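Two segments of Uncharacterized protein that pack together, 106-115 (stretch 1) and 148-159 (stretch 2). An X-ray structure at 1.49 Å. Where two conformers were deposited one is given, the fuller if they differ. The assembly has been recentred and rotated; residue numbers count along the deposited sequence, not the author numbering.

Stretch 1 (106-115) VVPTAGAYYL
Stretch 2 (148-159) ALEAHTNEYIYT

Stretch 1 leaves a β-strand at Val106 and Val107 (phi/psi -122/151 at Val107), stays extended through Pro108 (-82/167) and Thr109 (-91/177), then coils at Ala110 (-58/-29) into a weakly bonded helical turn. Ala112 N bonds to Thr109 O at 3.1 Å, while Tyr113 N and Tyr114 N both reach Ala110 O at 3.0 Å. Stretch 2 begins as the end of a helix, 148-150, and continues through two type I turns, Glu150 to Thr153 and His152 to Glu155; the second is closed by Glu155 N to His152 O at 3.0 Å and braced by His152 ND1 donating to Glu155 OE2 at 2.6 Å. The chain then opens to Tyr158 (-124/147). In register, CA atoms lie 8.6 Å apart for Val107 and Leu149, 7.1 Å for Tyr113 and Thr153, and 6.2 Å for Ala110 and Tyr158. Together the stretches bury 486 Å².

Tyr158 (chi1 -80°, m; chi2 88°) points toward stretch 1 and covers the bend at Ala110. Ala110 CA sits 4.0 Å from the centroid of the Tyr158 ring, 16° off its normal, a CH-pi contact over one face; its small side chain adds CB to Tyr158 CD2 at 3.8 Å. The phenol suits this place because its ring meets apolar atoms while its tip remains polar: Tyr158 OH donates to Pro108 O at 2.7 Å, near the ring plane, satisfying a carbonyl in a buried segment.

Tyr113 and Tyr114, both m (chi1 -50° and -65°; chi2 -65° and -73°), also point toward stretch 2. Tyr113 lies along the helix end and first turn: its OH is 3.4 Å from Leu149 CB, its CE1 3.7 Å from Glu150 CA, and its CG 3.7 Å from Thr153 CG2. Thr153 (p) thus offers a methyl to an aromatic ring. The Tyr113 and Tyr158 rings meet obliquely, centroids 6.0 Å apart and planes at 49°, with Tyr113 CE2 3.8 Å from Tyr158 CE1.

Tyr114 reaches further into the loop, and its OH donates to Thr153 O at 2.6 Å, near the ring plane. The same OH accepts from water 1 at 2.9 Å, and that water in turn accepts from Tyr158 N at 2.9 Å, bridging the stretches. Ile157 CG1 packs against the hydroxyl, 3.5 Å from Tyr114 OH, and lower on the ring Tyr114 CE2 makes an apolar contact with Tyr158 CD1 at 3.9 Å.

Leu149 (m, t) extends the apolar contact toward the strand, its CD1 4.0 Å from Pro108 CD and 4.3 Å from Val107 CB (Val107 chi1 m).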

# COMPACT_ATOMS: atom_id res chain seq x y z
N VAL A 106 -7.93 -2.29 3.36
CA VAL A 106 -7.10 -3.47 3.40
C VAL A 106 -7.22 -4.16 2.06
O VAL A 106 -8.34 -4.43 1.59
CB VAL A 106 -7.47 -4.43 4.57
CG1 VAL A 106 -6.60 -5.68 4.52
CG2 VAL A 106 -7.29 -3.71 5.91
N VAL A 107 -6.09 -4.45 1.45
CA VAL A 107 -6.10 -4.98 0.08
C VAL A 107 -5.41 -6.34 0.02
O VAL A 107 -4.52 -6.63 0.80
CB VAL A 107 -5.43 -4.02 -0.92
CG1 VAL A 107 -6.26 -2.74 -1.06
CG2 VAL A 107 -3.99 -3.68 -0.54
N PRO A 108 -5.83 -7.18 -0.93
CA PRO A 108 -5.25 -8.49 -1.04
C PRO A 108 -3.95 -8.43 -1.83
O PRO A 108 -3.64 -7.43 -2.45
CB PRO A 108 -6.28 -9.25 -1.86
CG PRO A 108 -6.85 -8.21 -2.73
CD PRO A 108 -6.91 -6.96 -1.91
N THR A 109 -3.20 -9.53 -1.76
CA THR A 109 -2.08 -9.78 -2.62
C THR A 109 -2.58 -10.55 -3.85
O THR A 109 -3.79 -10.87 -3.97
CB THR A 109 -0.98 -10.52 -1.87
OG1 THR A 109 -1.53 -11.75 -1.36
CG2 THR A 109 -0.43 -9.68 -0.73
N ALA A 110 -1.68 -10.81 -4.79
CA ALA A 110 -2.09 -11.33 -6.09
C ALA A 110 -2.86 -12.63 -6.05
O ALA A 110 -3.66 -12.90 -6.93
CB ALA A 110 -0.89 -11.46 -7.03
N GLY A 111 -2.59 -13.46 -5.04
CA GLY A 111 -3.21 -14.76 -4.92
C GLY A 111 -4.71 -14.70 -4.76
O GLY A 111 -5.40 -15.71 -4.98
N ALA A 112 -5.26 -13.55 -4.37
CA ALA A 112 -6.72 -13.45 -4.36
C ALA A 112 -7.35 -13.62 -5.74
O ALA A 112 -8.50 -14.08 -5.86
CB ALA A 112 -7.16 -12.11 -3.85
N TYR A 113 -6.60 -13.23 -6.78
CA TYR A 113 -7.13 -13.18 -8.12
C TYR A 113 -6.50 -14.13 -9.14
O TYR A 113 -7.16 -14.52 -10.10
CB TYR A 113 -6.98 -11.77 -8.68
CG TYR A 113 -7.51 -10.69 -7.76
CD1 TYR A 113 -8.85 -10.62 -7.46
CD2 TYR A 113 -6.68 -9.73 -7.23
CE1 TYR A 113 -9.35 -9.64 -6.59
CE2 TYR A 113 -7.15 -8.74 -6.38
CZ TYR A 113 -8.50 -8.69 -6.07
OH TYR A 113 -8.95 -7.71 -5.22
N TYR A 114 -5.22 -14.46 -8.95
CA TYR A 114 -4.43 -15.12 -9.97
C TYR A 114 -3.94 -16.53 -9.67
O TYR A 114 -3.22 -17.10 -10.47
CB TYR A 114 -3.22 -14.25 -10.27
CG TYR A 114 -3.60 -12.92 -10.89
CD1 TYR A 114 -4.04 -12.84 -12.19
CD2 TYR A 114 -3.52 -11.75 -10.19
CE1 TYR A 114 -4.38 -11.62 -12.77
CE2 TYR A 114 -3.83 -10.53 -10.76
CZ TYR A 114 -4.28 -10.47 -12.05
OH TYR A 114 -4.58 -9.24 -12.56
N LEU A 115 -4.33 -17.09 -8.53
CA LEU A 115 -3.94 -18.46 -8.22
C LEU A 115 -4.58 -19.40 -9.22
O LEU A 115 -5.79 -19.31 -9.47
CB LEU A 115 -4.35 -18.77 -6.77
CG LEU A 115 -3.68 -19.90 -6.03
CD1 LEU A 115 -2.16 -19.69 -5.94
CD2 LEU A 115 -4.30 -20.00 -4.66
N ALA A 148 -12.52 -3.03 -6.11
CA ALA A 148 -11.94 -2.15 -7.12
C ALA A 148 -10.91 -2.90 -7.94
O ALA A 148 -10.89 -2.82 -9.15
CB ALA A 148 -11.33 -0.94 -6.46
N LEU A 149 -10.08 -3.69 -7.28
CA LEU A 149 -9.05 -4.44 -8.00
C LEU A 149 -9.64 -5.58 -8.80
O LEU A 149 -9.19 -5.86 -9.91
CB LEU A 149 -8.03 -4.96 -7.02
CG LEU A 149 -7.16 -3.89 -6.38
CD1 LEU A 149 -6.61 -4.40 -5.03
CD2 LEU A 149 -5.98 -3.47 -7.30
N GLU A 150 -10.63 -6.24 -8.22
CA GLU A 150 -11.26 -7.41 -8.86
C GLU A 150 -11.78 -7.02 -10.25
O GLU A 150 -11.80 -7.83 -11.16
CB GLU A 150 -12.40 -7.91 -7.96
CG GLU A 150 -13.12 -9.17 -8.40
CD GLU A 150 -14.18 -9.59 -7.37
OE1 GLU A 150 -14.84 -8.72 -6.72
OE2 GLU A 150 -14.35 -10.79 -7.19
N ALA A 151 -12.21 -5.76 -10.40
CA ALA A 151 -12.77 -5.31 -11.67
C ALA A 151 -11.72 -5.05 -12.78
O ALA A 151 -12.09 -4.76 -13.91
CB ALA A 151 -13.58 -4.05 -11.42
N HIS A 152 -10.43 -5.20 -12.47
CA HIS A 152 -9.36 -4.84 -13.38
C HIS A 152 -8.30 -5.90 -13.50
O HIS A 152 -7.14 -5.62 -13.88
CB HIS A 152 -8.76 -3.50 -12.96
CG HIS A 152 -9.73 -2.38 -13.07
ND1 HIS A 152 -10.08 -1.83 -14.28
CD2 HIS A 152 -10.47 -1.75 -12.13
CE1 HIS A 152 -10.98 -0.88 -14.09
NE2 HIS A 152 -11.26 -0.84 -12.79
N THR A 153 -8.69 -7.14 -13.22
CA THR A 153 -7.71 -8.24 -13.21
C THR A 153 -7.14 -8.60 -14.60
O THR A 153 -6.12 -9.25 -14.71
CB THR A 153 -8.26 -9.49 -12.53
OG1 THR A 153 -9.48 -9.88 -13.15
CG2 THR A 153 -8.43 -9.23 -11.05
N ASN A 154 -7.82 -8.20 -15.68
CA ASN A 154 -7.24 -8.38 -16.99
C ASN A 154 -6.10 -7.43 -17.32
O ASN A 154 -5.39 -7.61 -18.32
CB ASN A 154 -8.33 -8.28 -18.06
CG ASN A 154 -9.29 -9.45 -18.03
OD1 ASN A 154 -8.94 -10.56 -17.61
ND2 ASN A 154 -10.47 -9.23 -18.52
N GLU A 155 -5.94 -6.40 -16.48
CA GLU A 155 -4.89 -5.44 -16.64
C GLU A 155 -3.65 -5.83 -15.82
O GLU A 155 -3.69 -6.77 -15.03
CB GLU A 155 -5.39 -4.05 -16.24
CG GLU A 155 -6.58 -3.57 -17.08
CD GLU A 155 -7.30 -2.42 -16.44
OE1 GLU A 155 -6.61 -1.47 -16.00
OE2 GLU A 155 -8.55 -2.50 -16.32
N TYR A 156 -2.55 -5.11 -16.01
CA TYR A 156 -1.28 -5.45 -15.35
C TYR A 156 -1.25 -4.70 -13.99
O TYR A 156 -0.46 -3.78 -13.76
CB TYR A 156 -0.13 -5.03 -16.25
CG TYR A 156 1.25 -5.61 -15.96
CD1 TYR A 156 1.55 -6.32 -14.79
CD2 TYR A 156 2.27 -5.40 -16.87
CE1 TYR A 156 2.82 -6.83 -14.57
CE2 TYR A 156 3.54 -5.91 -16.65
CZ TYR A 156 3.81 -6.62 -15.51
OH TYR A 156 5.10 -7.10 -15.34
N ILE A 157 -2.11 -5.17 -13.10
CA ILE A 157 -2.32 -4.52 -11.82
C ILE A 157 -1.42 -5.05 -10.71
O ILE A 157 -1.16 -4.37 -9.71
CB ILE A 157 -3.79 -4.56 -11.35
CG1 ILE A 157 -4.36 -5.97 -11.45
CG2 ILE A 157 -4.59 -3.54 -12.17
CD1 ILE A 157 -5.62 -6.13 -10.61
N TYR A 158 -0.94 -6.29 -10.89
CA TYR A 158 -0.03 -6.90 -9.93
C TYR A 158 1.26 -7.33 -10.62
O TYR A 158 1.27 -7.69 -11.77
CB TYR A 158 -0.64 -8.12 -9.23
CG TYR A 158 -1.59 -7.79 -8.10
CD1 TYR A 158 -2.94 -7.58 -8.32
CD2 TYR A 158 -1.10 -7.68 -6.77
CE1 TYR A 158 -3.77 -7.26 -7.29
CE2 TYR A 158 -1.96 -7.38 -5.72
CZ TYR A 158 -3.30 -7.17 -6.01
OH TYR A 158 -4.23 -6.82 -5.04
N THR A 159 2.36 -7.25 -9.89
CA THR A 159 3.61 -7.79 -10.43
C THR A 159 3.60 -9.31 -10.32
O THR A 159 2.83 -9.88 -9.51
CB THR A 159 4.81 -7.27 -9.68
OG1 THR A 159 4.79 -7.81 -8.37
CG2 THR A 159 4.78 -5.74 -9.63
O HOH W 1 -1.85 -8.23 -12.88